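Long-range contacts in hookworm platelet inhibitor 1 (Ancylostoma caninum, PDB 4TPV), which inhibits platelet aggregation and prevents resting platelets from adhering to fibrinogen and collagen, possibly by binding platelet integrins: residues A[35-40]-A[154-159]; A[39-44]-A[173-178]; A[70-75]-A[130-135]. All blocks are in the same frame, centred on the assembly; numbering follows the deposited sequence.

Interaction 1. Residues A[35-40]-A[154-159]; sequences KTSKMR and PCSRCS
The carbonyl oxygen of S37 plugs into the type I turn that runs from C155 to C158, and packing is tightest there. R157 N donates to S37 O at 2.9 Å, approaching from above the carbonyl plane. S156 OG, held by A153 O, is 3.2 Å from S37 CB. Next to it, the CA-H of P154 points at T36 O (CA to O 3.3 Å). Water 1 bridges the two backbones: it donates to T36 O and accepts from M39 N and C155 N, tying together three polar atoms.

The other side is looser and more polar. With S37 OG in the crowded position between backbone N and carbonyl carbon (chi1 58°), water 2 lies 2.7 Å from S37 OG and accepts from R157 NH1. The extended K38 chain crosses R157 obliquely, its CE lying over one guanidinium face toward the rim. That brings K38 NZ to 3.5 Å from R157 NH2, a like-charge contact presumably eased by D160, whose OD2 forms salt bridges with both side chains. C155 pairs with C167 and C158 with C176, an interleaved disulfide pattern consistent with the cysteine-rich hinge that follows the CAP fold in CRISP-family proteins.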
ATOM      1  N   LYS A  35      15.213  -3.353   8.515  1.00 14.63           N
ATOM      2  CA  LYS A  35      16.134  -4.226   7.785  1.00 10.95           C
ATOM      3  C   LYS A  35      15.371  -5.355   7.093  1.00 14.95           C
ATOM      4  O   LYS A  35      15.436  -6.522   7.486  1.00 16.46           O
ATOM      5  CB  LYS A  35      17.217  -4.793   8.712  1.00 14.19           C
ATOM      6  CG  LYS A  35      18.012  -3.726   9.452  1.00 29.92           C
ATOM      7  CD  LYS A  35      18.594  -2.705   8.488  1.00 32.77           C
ATOM      8  CE  LYS A  35      19.345  -1.595   9.239  1.00 37.27           C
ATOM      9  NZ  LYS A  35      19.587  -0.391   8.379  1.00 33.02           N
ATOM     10  N   THR A  36      14.642  -4.987   6.049  1.00 13.51           N
ATOM     11  CA  THR A  36      13.822  -5.931   5.309  1.00 12.35           C
ATOM     12  C   THR A  36      14.506  -6.268   3.983  1.00 11.97           C
ATOM     13  O   THR A  36      14.840  -5.360   3.219  1.00 13.15           O
ATOM     14  CB  THR A  36      12.412  -5.363   5.028  1.00 10.30           C
ATOM     15  OG1 THR A  36      12.506  -4.247   4.127  1.00 11.05           O
ATOM     16  CG2 THR A  36      11.747  -4.881   6.331  1.00 11.60           C
ATOM     17  N   SER A  37      14.678  -7.563   3.708  1.00 10.32           N
ATOM     18  CA  SER A  37      15.536  -8.016   2.613  1.00 10.02           C
ATOM     19  C   SER A  37      14.921  -8.066   1.207  1.00 11.38           C
ATOM     20  O   SER A  37      15.661  -8.243   0.243  1.00 13.18           O
ATOM     21  CB  SER A  37      16.080  -9.401   2.945  1.00 12.53           C
ATOM     22  OG  SER A  37      15.016 -10.313   3.172  1.00 15.02           O
ATOM     23  N   LYS A  38      13.598  -7.940   1.082  1.00 10.48           N
ATOM     24  CA  LYS A  38      12.974  -7.965  -0.248  1.00  9.32           C
ATOM     25  C   LYS A  38      11.668  -7.169  -0.288  1.00 11.68           C
ATOM     26  O   LYS A  38      10.617  -7.644  -0.739  1.00 10.97           O
ATOM     27  CB  LYS A  38      12.769  -9.412  -0.706  1.00  9.56           C
ATOM     28  CG  LYS A  38      12.070 -10.342   0.260  1.00  9.92           C
ATOM     29  CD  LYS A  38      11.855 -11.702  -0.407  1.00 13.11           C
ATOM     30  CE  LYS A  38      11.388 -12.741   0.600  1.00 19.06           C
ATOM     31  NZ  LYS A  38      11.193 -14.075  -0.062  1.00 19.51           N
ATOM     32  N   MET A  39      11.760  -5.920   0.156  1.00  9.70           N
ATOM     33  CA  MET A  39      10.608  -5.027   0.112  1.00  8.65           C
ATOM     34  C   MET A  39      10.451  -4.523  -1.309  1.00 10.73           C
ATOM     35  O   MET A  39      11.337  -3.866  -1.832  1.00 13.45           O
ATOM     36  CB  MET A  39      10.778  -3.853   1.077  1.00  9.98           C
ATOM     37  CG  MET A  39       9.560  -2.945   1.129  1.00  8.14           C
ATOM     38  SD  MET A  39       8.249  -3.561   2.192  1.00  8.75           S
ATOM     39  CE  MET A  39       8.939  -3.375   3.843  1.00 10.86           C
ATOM     40  N   ARG A  40       9.322  -4.834  -1.935  1.00  8.29           N
ATOM     41  CA  ARG A  40       9.087  -4.391  -3.320  1.00  8.16           C
ATOM     42  C   ARG A  40       8.651  -2.933  -3.447  1.00  9.01           C
ATOM     43  O   ARG A  40       7.921  -2.390  -2.619  1.00 11.89           O
ATOM     44  CB  ARG A  40       8.040  -5.295  -3.987  1.00  9.74           C
ATOM     45  CG  ARG A  40       8.553  -6.748  -4.155  1.00 10.86           C
ATOM     46  CD  ARG A  40       7.784  -7.559  -5.186  1.00 11.37           C
ATOM     47  NE  ARG A  40       8.058  -7.081  -6.548  1.00 12.35           N
ATOM     48  CZ  ARG A  40       7.915  -7.822  -7.639  1.00 16.50           C
ATOM     49  NH1 ARG A  40       7.517  -9.077  -7.540  1.00 17.33           N
ATOM     50  NH2 ARG A  40       8.178  -7.298  -8.830  1.00 18.95           N
ATOM     51  N   PRO A 154      18.792  -4.868   3.030  1.00 13.62           N
ATOM     52  CA  PRO A 154      17.820  -4.501   1.995  1.00 10.07           C
ATOM     53  C   PRO A 154      18.285  -4.939   0.598  1.00 12.43           C
ATOM     54  O   PRO A 154      19.488  -4.922   0.263  1.00 13.48           O
ATOM     55  CB  PRO A 154      17.729  -2.979   2.147  1.00 16.00           C
ATOM     56  CG  PRO A 154      17.935  -2.782   3.654  1.00 16.47           C
ATOM     57  CD  PRO A 154      19.045  -3.757   3.967  1.00 13.12           C
ATOM     58  N   CYS A 155      17.318  -5.410  -0.182  1.00 11.30           N
ATOM     59  CA  CYS A 155      17.544  -5.898  -1.541  1.00 13.20           C
ATOM     60  C   CYS A 155      18.335  -7.198  -1.654  1.00 13.89           C
ATOM     61  O   CYS A 155      18.521  -7.710  -2.753  1.00 16.01           O
ATOM     62  CB  CYS A 155      18.235  -4.823  -2.384  1.00 12.27           C
ATOM     63  SG  CYS A 155      17.104  -3.589  -3.060  1.00 15.03           S
ATOM     64  N   SER A 156      18.755  -7.780  -0.533  1.00 11.75           N
ATOM     65  CA  SER A 156      19.548  -8.991  -0.598  1.00 13.46           C
ATOM     66  C   SER A 156      18.758 -10.185  -1.136  1.00 18.36           C
ATOM     67  O   SER A 156      19.347 -11.185  -1.540  1.00 17.31           O
ATOM     68  CB  SER A 156      20.123  -9.320   0.793  1.00 13.77           C
ATOM     69  OG  SER A 156      19.087  -9.530   1.740  1.00 12.94           O
ATOM     70  N   ARG A 157      17.432 -10.088  -1.145  1.00 13.52           N
ATOM     71  CA  ARG A 157      16.636 -11.212  -1.622  1.00 17.33           C
ATOM     72  C   ARG A 157      15.653 -10.826  -2.730  1.00 14.18           C
ATOM     73  O   ARG A 157      14.668 -11.513  -2.924  1.00 13.19           O
ATOM     74  CB  ARG A 157      15.887 -11.868  -0.451  1.00 15.43           C
ATOM     75  CG  ARG A 157      16.827 -12.651   0.477  1.00 16.92           C
ATOM     76  CD  ARG A 157      16.101 -13.260   1.662  1.00 17.64           C
ATOM     77  NE  ARG A 157      15.121 -14.285   1.286  1.00 20.84           N
ATOM     78  CZ  ARG A 157      14.436 -15.014   2.166  1.00 21.15           C
ATOM     79  NH1 ARG A 157      14.627 -14.839   3.470  1.00 21.82           N
ATOM     80  NH2 ARG A 157      13.556 -15.913   1.748  1.00 25.95           N
ATOM     81  N   CYS A 158      15.925  -9.741  -3.453  1.00 14.87           N
ATOM     82  CA  CYS A 158      15.114  -9.383  -4.624  1.00 14.33           C
ATOM     83  C   CYS A 158      14.945 -10.548  -5.618  1.00 15.80           C
ATOM     84  O   CYS A 158      13.896 -10.707  -6.243  1.00 14.65           O
ATOM     85  CB  CYS A 158      15.723  -8.179  -5.354  1.00 15.80           C
ATOM     86  SG  CYS A 158      15.573  -6.626  -4.440  1.00 17.81           S
ATOM     87  N   SER A 159      15.971 -11.374  -5.752  1.00 13.99           N
ATOM     88  CA  SER A 159      15.921 -12.458  -6.734  1.00 13.67           C
ATOM     89  C   SER A 159      14.915 -13.560  -6.364  1.00 14.31           C
ATOM     90  O   SER A 159      14.586 -14.401  -7.191  1.00 17.88           O
ATOM     91  CB  SER A 159      17.312 -13.064  -6.935  1.00 20.89           C
ATOM     92  OG  SER A 159      17.780 -13.692  -5.759  1.00 27.60           O
TER
HETATM   93  O   HOH W   1      14.531  -4.809   0.514  1.00 13.58           O
HETATM   94  O   HOH W   2      16.119 -12.375   4.606  1.00 28.54           O

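Interaction 2. Residues A[39-44]-A[173-178]; sequences MRTMVY and NLLCIG
A single beta bridge, in the parallel pattern, joins R40 to C176 where the chain leading into strand 43-44 of the CAP sheet meets the two-stranded hairpin of the cysteine-rich C-terminal region. C176 uses both backbone polar groups on the residues flanking R40. Its N donates to M39 O at 2.8 Å, in the carbonyl plane and on a lone pair. Its O accepts from T41 N at 2.8 Å, a straighter bond (167° at the hydrogen), with the donor well above the carbonyl plane. Each acceptor also has a CA-H beside it: L175 CA faces M39 O, and R40 CA faces C176 O.

Two waters take up further polar groups. Water 1, which accepts from M39 N, donates to L174 O at 2.7 Å. Water 3 lies at the edge of the R40 guanidinium, in its plane, and accepts from NE at 3.0 Å; T41 O and C176 O are both placed to take its protons, although it has more acceptors around it than it can serve. The guanidinium also makes a cation-pi contact with Y161. R40 O is taken by R27 NE and M42 N by N24 OD1, both from helix 13-34. Backbone bonds also tie R40 to D115, L175 to D168 and I177 to T166.

T41 OG1, beside its own backbone N (chi1 -55°), is satisfied by D168 OD2 while pressing on L175 CB at 3.2 Å. M39 and L175 run alongside each other in the same direction, with M39 CG 3.6 Å from L175 CD2. Two residues beyond L175, I177 CG1 runs anti to its backbone N (chi1 -171°); the I177 side chain crosses that of T41 obliquely, and CD1 ends 3.7 Å from T41 CB.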
ATOM      1  N   MET A  39      11.760  -5.920   0.156  1.00  9.70           N
ATOM      2  CA  MET A  39      10.608  -5.027   0.112  1.00  8.65           C
ATOM      3  C   MET A  39      10.451  -4.523  -1.309  1.00 10.73           C
ATOM      4  O   MET A  39      11.337  -3.866  -1.832  1.00 13.45           O
ATOM      5  CB  MET A  39      10.778  -3.853   1.077  1.00  9.98           C
ATOM      6  CG  MET A  39       9.560  -2.945   1.129  1.00  8.14           C
ATOM      7  SD  MET A  39       8.249  -3.561   2.192  1.00  8.75           S
ATOM      8  CE  MET A  39       8.939  -3.375   3.843  1.00 10.86           C
ATOM      9  N   ARG A  40       9.322  -4.834  -1.935  1.00  8.29           N
ATOM     10  CA  ARG A  40       9.087  -4.391  -3.320  1.00  8.16           C
ATOM     11  C   ARG A  40       8.651  -2.933  -3.447  1.00  9.01           C
ATOM     12  O   ARG A  40       7.921  -2.390  -2.619  1.00 11.89           O
ATOM     13  CB  ARG A  40       8.040  -5.295  -3.987  1.00  9.74           C
ATOM     14  CG  ARG A  40       8.553  -6.748  -4.155  1.00 10.86           C
ATOM     15  CD  ARG A  40       7.784  -7.559  -5.186  1.00 11.37           C
ATOM     16  NE  ARG A  40       8.058  -7.081  -6.548  1.00 12.35           N
ATOM     17  CZ  ARG A  40       7.915  -7.822  -7.639  1.00 16.50           C
ATOM     18  NH1 ARG A  40       7.517  -9.077  -7.540  1.00 17.33           N
ATOM     19  NH2 ARG A  40       8.178  -7.298  -8.830  1.00 18.95           N
ATOM     20  N   THR A  41       9.081  -2.320  -4.543  1.00  8.11           N
ATOM     21  CA  THR A  41       8.546  -1.035  -4.959  1.00  9.95           C
ATOM     22  C   THR A  41       7.116  -1.252  -5.396  1.00 10.28           C
ATOM     23  O   THR A  41       6.840  -2.183  -6.163  1.00 10.20           O
ATOM     24  CB  THR A  41       9.334  -0.442  -6.118  1.00  9.86           C
ATOM     25  OG1 THR A  41      10.716  -0.369  -5.767  1.00 12.37           O
ATOM     26  CG2 THR A  41       8.835   0.967  -6.453  1.00 11.71           C
ATOM     27  N   MET A  42       6.208  -0.417  -4.898  1.00  9.09           N
ATOM     28  CA  MET A  42       4.842  -0.431  -5.431  1.00  7.92           C
ATOM     29  C   MET A  42       4.679   0.410  -6.678  1.00 10.18           C
ATOM     30  O   MET A  42       5.258   1.495  -6.816  1.00 12.86           O
ATOM     31  CB  MET A  42       3.838   0.067  -4.405  1.00  8.23           C
ATOM     32  CG  MET A  42       3.547  -0.911  -3.283  1.00 10.53           C
ATOM     33  SD  MET A  42       2.342  -0.220  -2.116  1.00 10.98           S
ATOM     34  CE  MET A  42       1.996  -1.692  -1.139  1.00 10.80           C
ATOM     35  N   VAL A  43       3.849  -0.102  -7.579  1.00  8.55           N
ATOM     36  CA  VAL A  43       3.467   0.620  -8.786  1.00  8.58           C
ATOM     37  C   VAL A  43       1.956   0.804  -8.766  1.00 11.72           C
ATOM     38  O   VAL A  43       1.237  -0.094  -8.336  1.00 13.40           O
ATOM     39  CB  VAL A  43       3.894  -0.146 -10.054  1.00 12.22           C
ATOM     40  CG1 VAL A  43       3.301   0.499 -11.309  1.00 19.19           C
ATOM     41  CG2 VAL A  43       5.411  -0.237 -10.117  1.00 13.05           C
ATOM     42  N   TYR A  44       1.458   1.954  -9.210  1.00 11.21           N
ATOM     43  CA  TYR A  44       0.005   2.140  -9.246  1.00  9.99           C
ATOM     44  C   TYR A  44      -0.624   1.162 -10.254  1.00 10.86           C
ATOM     45  O   TYR A  44      -0.037   0.864 -11.290  1.00 14.27           O
ATOM     46  CB  TYR A  44      -0.370   3.579  -9.600  1.00 10.24           C
ATOM     47  CG  TYR A  44      -1.770   3.904  -9.134  1.00  9.58           C
ATOM     48  CD1 TYR A  44      -2.014   4.211  -7.799  1.00 14.63           C
ATOM     49  CD2 TYR A  44      -2.858   3.848 -10.019  1.00 10.72           C
ATOM     50  CE1 TYR A  44      -3.277   4.478  -7.348  1.00 11.74           C
ATOM     51  CE2 TYR A  44      -4.140   4.113  -9.575  1.00  9.18           C
ATOM     52  CZ  TYR A  44      -4.345   4.427  -8.238  1.00  8.40           C
ATOM     53  OH  TYR A  44      -5.604   4.685  -7.765  1.00  9.74           O
ATOM     54  N   ASN A 173      18.104   2.158  -3.251  1.00 12.85           N
ATOM     55  CA  ASN A 173      18.509   0.757  -3.246  1.00 14.54           C
ATOM     56  C   ASN A 173      18.012  -0.008  -2.016  1.00 10.19           C
ATOM     57  O   ASN A 173      18.711  -0.889  -1.489  1.00 12.75           O
ATOM     58  CB  ASN A 173      20.026   0.654  -3.372  1.00 13.83           C
ATOM     59  CG  ASN A 173      20.506   1.108  -4.728  1.00 24.24           C
ATOM     60  OD1 ASN A 173      21.149   2.146  -4.851  1.00 33.52           O
ATOM     61  ND2 ASN A 173      20.158   0.349  -5.766  1.00 20.62           N
ATOM     62  N   LEU A 174      16.783   0.300  -1.618  1.00 11.39           N
ATOM     63  CA  LEU A 174      16.144  -0.346  -0.485  1.00 11.36           C
ATOM     64  C   LEU A 174      15.037  -1.282  -0.922  1.00 15.09           C
ATOM     65  O   LEU A 174      14.684  -2.209  -0.185  1.00 12.68           O
ATOM     66  CB  LEU A 174      15.556   0.694   0.473  1.00  8.92           C
ATOM     67  CG  LEU A 174      16.577   1.488   1.290  1.00 12.97           C
ATOM     68  CD1 LEU A 174      15.903   2.673   1.959  1.00 14.82           C
ATOM     69  CD2 LEU A 174      17.254   0.576   2.318  1.00 15.31           C
ATOM     70  N   LEU A 175      14.485  -1.026  -2.115  1.00 11.05           N
ATOM     71  CA  LEU A 175      13.306  -1.738  -2.613  1.00 11.85           C
ATOM     72  C   LEU A 175      13.622  -2.536  -3.876  1.00  9.67           C
ATOM     73  O   LEU A 175      14.619  -2.291  -4.545  1.00 12.93           O
ATOM     74  CB  LEU A 175      12.163  -0.744  -2.887  1.00  8.87           C
ATOM     75  CG  LEU A 175      11.794   0.241  -1.769  1.00  9.56           C
ATOM     76  CD1 LEU A 175      10.574   1.075  -2.147  1.00 11.36           C
ATOM     77  CD2 LEU A 175      11.584  -0.485  -0.439  1.00 11.55           C
ATOM     78  N   CYS A 176      12.774  -3.512  -4.176  1.00 10.65           N
ATOM     79  CA  CYS A 176      12.956  -4.358  -5.360  1.00  9.53           C
ATOM     80  C   CYS A 176      11.997  -3.950  -6.448  1.00 10.02           C
ATOM     81  O   CYS A 176      10.810  -3.838  -6.201  1.00 11.80           O
ATOM     82  CB  CYS A 176      12.709  -5.824  -5.030  1.00  9.37           C
ATOM     83  SG  CYS A 176      13.679  -6.490  -3.670  1.00 14.71           S
ATOM     84  N   ILE A 177      12.497  -3.773  -7.672  1.00  9.54           N
ATOM     85  CA  ILE A 177      11.633  -3.363  -8.796  1.00  9.99           C
ATOM     86  C   ILE A 177      11.665  -4.365  -9.953  1.00 13.31           C
ATOM     87  O   ILE A 177      12.691  -4.976 -10.233  1.00 10.76           O
ATOM     88  CB  ILE A 177      12.054  -1.964  -9.308  1.00 11.14           C
ATOM     89  CG1 ILE A 177      11.054  -1.409 -10.327  1.00 18.22           C
ATOM     90  CG2 ILE A 177      13.480  -1.971  -9.869  1.00 11.56           C
ATOM     91  CD1 ILE A 177       9.702  -1.088  -9.751  1.00 18.27           C
ATOM     92  N   GLY A 178      10.526  -4.525 -10.620  1.00 14.97           N
ATOM     93  CA  GLY A 178      10.441  -5.376 -11.796  1.00 14.14           C
ATOM     94  C   GLY A 178      11.093  -4.762 -13.025  1.00 13.30           C
ATOM     95  O   GLY A 178      11.424  -3.581 -13.044  1.00 14.12           O
TER
HETATM   96  O   HOH W   1      14.531  -4.809   0.514  1.00 13.58           O
HETATM   97  O   HOH W   3       8.356  -4.258  -7.488  1.00 17.84           O

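Interaction 3. Residues A[70-75]-A[130-135]; sequences VDVFSA and KTHVVC
V72 and H132 project together from the sheet, and a methyl sits over the face of the imidazole: V72 CG2 is 3.7 Å from the centroid of the H132 ring, only 8° off its normal, a CH-pi contact. On the same face of the sheet V70 pairs with V134, CG2 to CG2 at 4.1 Å.

F73 dominates the other face. Its CG takes the crowded position between backbone N and carbonyl carbon (chi1 52°), which folds the ring back across the neighbouring strand, with T131 O over one ring face. Two ring carbons share the contact: F73 CE1 lies 3.8 Å from T131 CB, while F73 CE2 reaches V133 CG2, whose side chain the ring crosses obliquely.

The backbone bonds set the register that places these residues opposite one another. The hydrogen-bonded pairs D71-V133 and F73-T131 each exchange two N-H...O bonds, with D71 N to V133 O and T131 N to F73 O the shortest, both 2.8 Å. T131 OG1 holds water 4.

Helix 80-89 covers the D71, F73 and V133 face, while V134 packs on helix 46-56 on the other face. This antiparallel pairing at an outer strand, with helices on both faces, belongs to the alpha-beta-alpha sandwich characteristic of the CAP fold.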
ATOM      1  N   VAL A  70      -9.087   0.579   4.577  1.00  8.93           N
ATOM      2  CA  VAL A  70     -10.156   1.568   4.578  1.00 11.32           C
ATOM      3  C   VAL A  70      -9.864   2.658   5.582  1.00 13.44           C
ATOM      4  O   VAL A  70      -9.324   2.387   6.663  1.00 13.04           O
ATOM      5  CB  VAL A  70     -11.522   0.918   4.902  1.00 10.93           C
ATOM      6  CG1 VAL A  70     -12.669   1.942   4.805  1.00 17.25           C
ATOM      7  CG2 VAL A  70     -11.765  -0.251   3.971  1.00 12.23           C
ATOM      8  N   ASP A  71     -10.190   3.893   5.205  1.00  8.48           N
ATOM      9  CA  ASP A  71     -10.171   5.004   6.146  1.00  8.92           C
ATOM     10  C   ASP A  71     -11.428   5.826   5.985  1.00 11.63           C
ATOM     11  O   ASP A  71     -11.928   5.969   4.873  1.00 12.16           O
ATOM     12  CB  ASP A  71      -8.938   5.866   5.923  1.00  8.85           C
ATOM     13  CG  ASP A  71      -8.711   6.871   7.042  1.00 15.65           C
ATOM     14  OD1 ASP A  71      -9.146   6.633   8.195  1.00 16.29           O
ATOM     15  OD2 ASP A  71      -8.084   7.910   6.747  1.00 17.49           O
ATOM     16  N   VAL A  72     -11.948   6.352   7.092  1.00  9.27           N
ATOM     17  CA  VAL A  72     -13.197   7.087   7.091  1.00 10.68           C
ATOM     18  C   VAL A  72     -13.016   8.382   7.881  1.00 11.09           C
ATOM     19  O   VAL A  72     -12.592   8.344   9.038  1.00 14.80           O
ATOM     20  CB  VAL A  72     -14.358   6.267   7.720  1.00 11.39           C
ATOM     21  CG1 VAL A  72     -15.650   7.086   7.747  1.00 16.66           C
ATOM     22  CG2 VAL A  72     -14.560   4.953   6.979  1.00 12.52           C
ATOM     23  N   PHE A  73     -13.367   9.524   7.285  1.00 12.23           N
ATOM     24  CA  PHE A  73     -13.255  10.813   7.989  1.00 12.45           C
ATOM     25  C   PHE A  73     -14.130  11.893   7.387  1.00 15.48           C
ATOM     26  O   PHE A  73     -14.615  11.759   6.272  1.00 15.38           O
ATOM     27  CB  PHE A  73     -11.800  11.320   8.002  1.00 14.03           C
ATOM     28  CG  PHE A  73     -11.156  11.368   6.636  1.00 13.96           C
ATOM     29  CD1 PHE A  73     -11.378  12.442   5.789  1.00 14.02           C
ATOM     30  CD2 PHE A  73     -10.337  10.332   6.201  1.00 13.45           C
ATOM     31  CE1 PHE A  73     -10.777  12.484   4.525  1.00 12.87           C
ATOM     32  CE2 PHE A  73      -9.742  10.366   4.945  1.00 13.45           C
ATOM     33  CZ  PHE A  73      -9.967  11.439   4.107  1.00 13.33           C
ATOM     34  N   SER A  74     -14.326  12.972   8.147  1.00 16.51           N
ATOM     35  CA  SER A  74     -14.880  14.210   7.625  1.00 21.75           C
ATOM     36  C   SER A  74     -14.036  15.334   8.193  1.00 19.45           C
ATOM     37  O   SER A  74     -13.260  15.103   9.128  1.00 18.83           O
ATOM     38  CB  SER A  74     -16.351  14.379   8.011  1.00 29.47           C
ATOM     39  OG  SER A  74     -16.912  15.506   7.361  1.00 40.17           O
ATOM     40  N   ALA A  75     -14.180  16.540   7.640  1.00 20.97           N
ATOM     41  CA  ALA A  75     -13.408  17.697   8.082  1.00 18.88           C
ATOM     42  C   ALA A  75     -11.921  17.384   8.166  1.00 18.69           C
ATOM     43  O   ALA A  75     -11.292  17.614   9.207  1.00 18.94           O
ATOM     44  CB  ALA A  75     -13.920  18.199   9.429  1.00 19.85           C
ATOM     45  N   LYS A 130     -19.507  11.424   4.887  1.00 14.71           N
ATOM     46  CA  LYS A 130     -18.135  11.098   5.268  1.00 15.70           C
ATOM     47  C   LYS A 130     -17.330  10.629   4.065  1.00 15.92           C
ATOM     48  O   LYS A 130     -17.847   9.918   3.212  1.00 16.89           O
ATOM     49  CB  LYS A 130     -18.102  10.004   6.338  1.00 16.85           C
ATOM     50  CG  LYS A 130     -18.859  10.335   7.601  1.00 26.46           C
ATOM     51  CD  LYS A 130     -18.779   9.196   8.598  1.00 34.72           C
ATOM     52  CE  LYS A 130     -19.667   9.462   9.807  1.00 42.44           C
ATOM     53  NZ  LYS A 130     -21.118   9.532   9.457  1.00 42.66           N
ATOM     54  N   THR A 131     -16.054  10.985   4.029  1.00 11.32           N
ATOM     55  CA  THR A 131     -15.162  10.496   2.976  1.00  9.91           C
ATOM     56  C   THR A 131     -14.656   9.114   3.350  1.00 15.14           C
ATOM     57  O   THR A 131     -14.198   8.905   4.461  1.00 12.33           O
ATOM     58  CB  THR A 131     -13.988  11.456   2.754  1.00 12.16           C
ATOM     59  OG1 THR A 131     -14.504  12.751   2.419  1.00 14.78           O
ATOM     60  CG2 THR A 131     -13.068  10.963   1.637  1.00 13.51           C
ATOM     61  N   HIS A 132     -14.781   8.170   2.424  1.00 11.54           N
ATOM     62  CA  HIS A 132     -14.144   6.864   2.553  1.00 10.85           C
ATOM     63  C   HIS A 132     -13.017   6.794   1.548  1.00 12.87           C
ATOM     64  O   HIS A 132     -13.201   7.080   0.367  1.00 12.10           O
ATOM     65  CB  HIS A 132     -15.113   5.701   2.295  1.00 11.86           C
ATOM     66  CG  HIS A 132     -16.152   5.498   3.361  1.00  9.73           C
ATOM     67  ND1 HIS A 132     -16.663   4.255   3.657  1.00 14.21           N
ATOM     68  CD2 HIS A 132     -16.760   6.369   4.204  1.00 12.43           C
ATOM     69  CE1 HIS A 132     -17.555   4.366   4.627  1.00 15.60           C
ATOM     70  NE2 HIS A 132     -17.628   5.637   4.983  1.00 13.48           N
ATOM     71  N   VAL A 133     -11.839   6.437   2.034  1.00  9.50           N
ATOM     72  CA  VAL A 133     -10.706   6.184   1.182  1.00  8.21           C
ATOM     73  C   VAL A 133     -10.428   4.697   1.271  1.00 11.97           C
ATOM     74  O   VAL A 133     -10.341   4.151   2.381  1.00 11.26           O
ATOM     75  CB  VAL A 133      -9.467   6.966   1.628  1.00  9.75           C
ATOM     76  CG1 VAL A 133      -8.288   6.626   0.724  1.00 12.21           C
ATOM     77  CG2 VAL A 133      -9.757   8.460   1.629  1.00 10.33           C
ATOM     78  N   VAL A 134     -10.305   4.033   0.125  1.00  9.45           N
ATOM     79  CA  VAL A 134     -10.012   2.592   0.084  1.00  8.22           C
ATOM     80  C   VAL A 134      -8.844   2.349  -0.843  1.00 10.63           C
ATOM     81  O   VAL A 134      -8.824   2.863  -1.964  1.00 10.79           O
ATOM     82  CB  VAL A 134     -11.232   1.770  -0.418  1.00  8.22           C
ATOM     83  CG1 VAL A 134     -10.839   0.330  -0.661  1.00  8.11           C
ATOM     84  CG2 VAL A 134     -12.404   1.889   0.552  1.00 13.13           C
ATOM     85  N   CYS A 135      -7.868   1.578  -0.381  1.00  8.17           N
ATOM     86  CA  CYS A 135      -6.800   1.129  -1.250  1.00  8.25           C
ATOM     87  C   CYS A 135      -6.781  -0.394  -1.271  1.00 10.37           C
ATOM     88  O   CYS A 135      -6.995  -1.047  -0.250  1.00  9.93           O
ATOM     89  CB  CYS A 135      -5.445   1.669  -0.799  1.00  7.19           C
ATOM     90  SG  CYS A 135      -5.186   3.456  -1.030  1.00 10.04           S
TER
HETATM   91  O   HOH W   4     -14.994  14.414   4.257  1.00 33.24           O

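Overall arrangement
Interactions 1 and 2 form one continuous junction, their centres 9 Å apart. They share M39, R40 and water 1, and the C158-C176 disulfide, SG to SG 2.0 Å, ties segment 154-159 to segment 173-178; P154 also packs on L174. Interaction 3 lies on the opposite side of the chain's centre, about 32 Å from interaction 1 and 26 Å from interaction 2, centre to centre. It does not touch either, although its nearest atoms come to about 7 Å from interaction 2. The central sheet links the two regions: segment 39-44 ends in one outermost strand, 43-44, and segment 70-75 begins in the other, 68-73, so the two regions meet the same sheet at its two outermost strands.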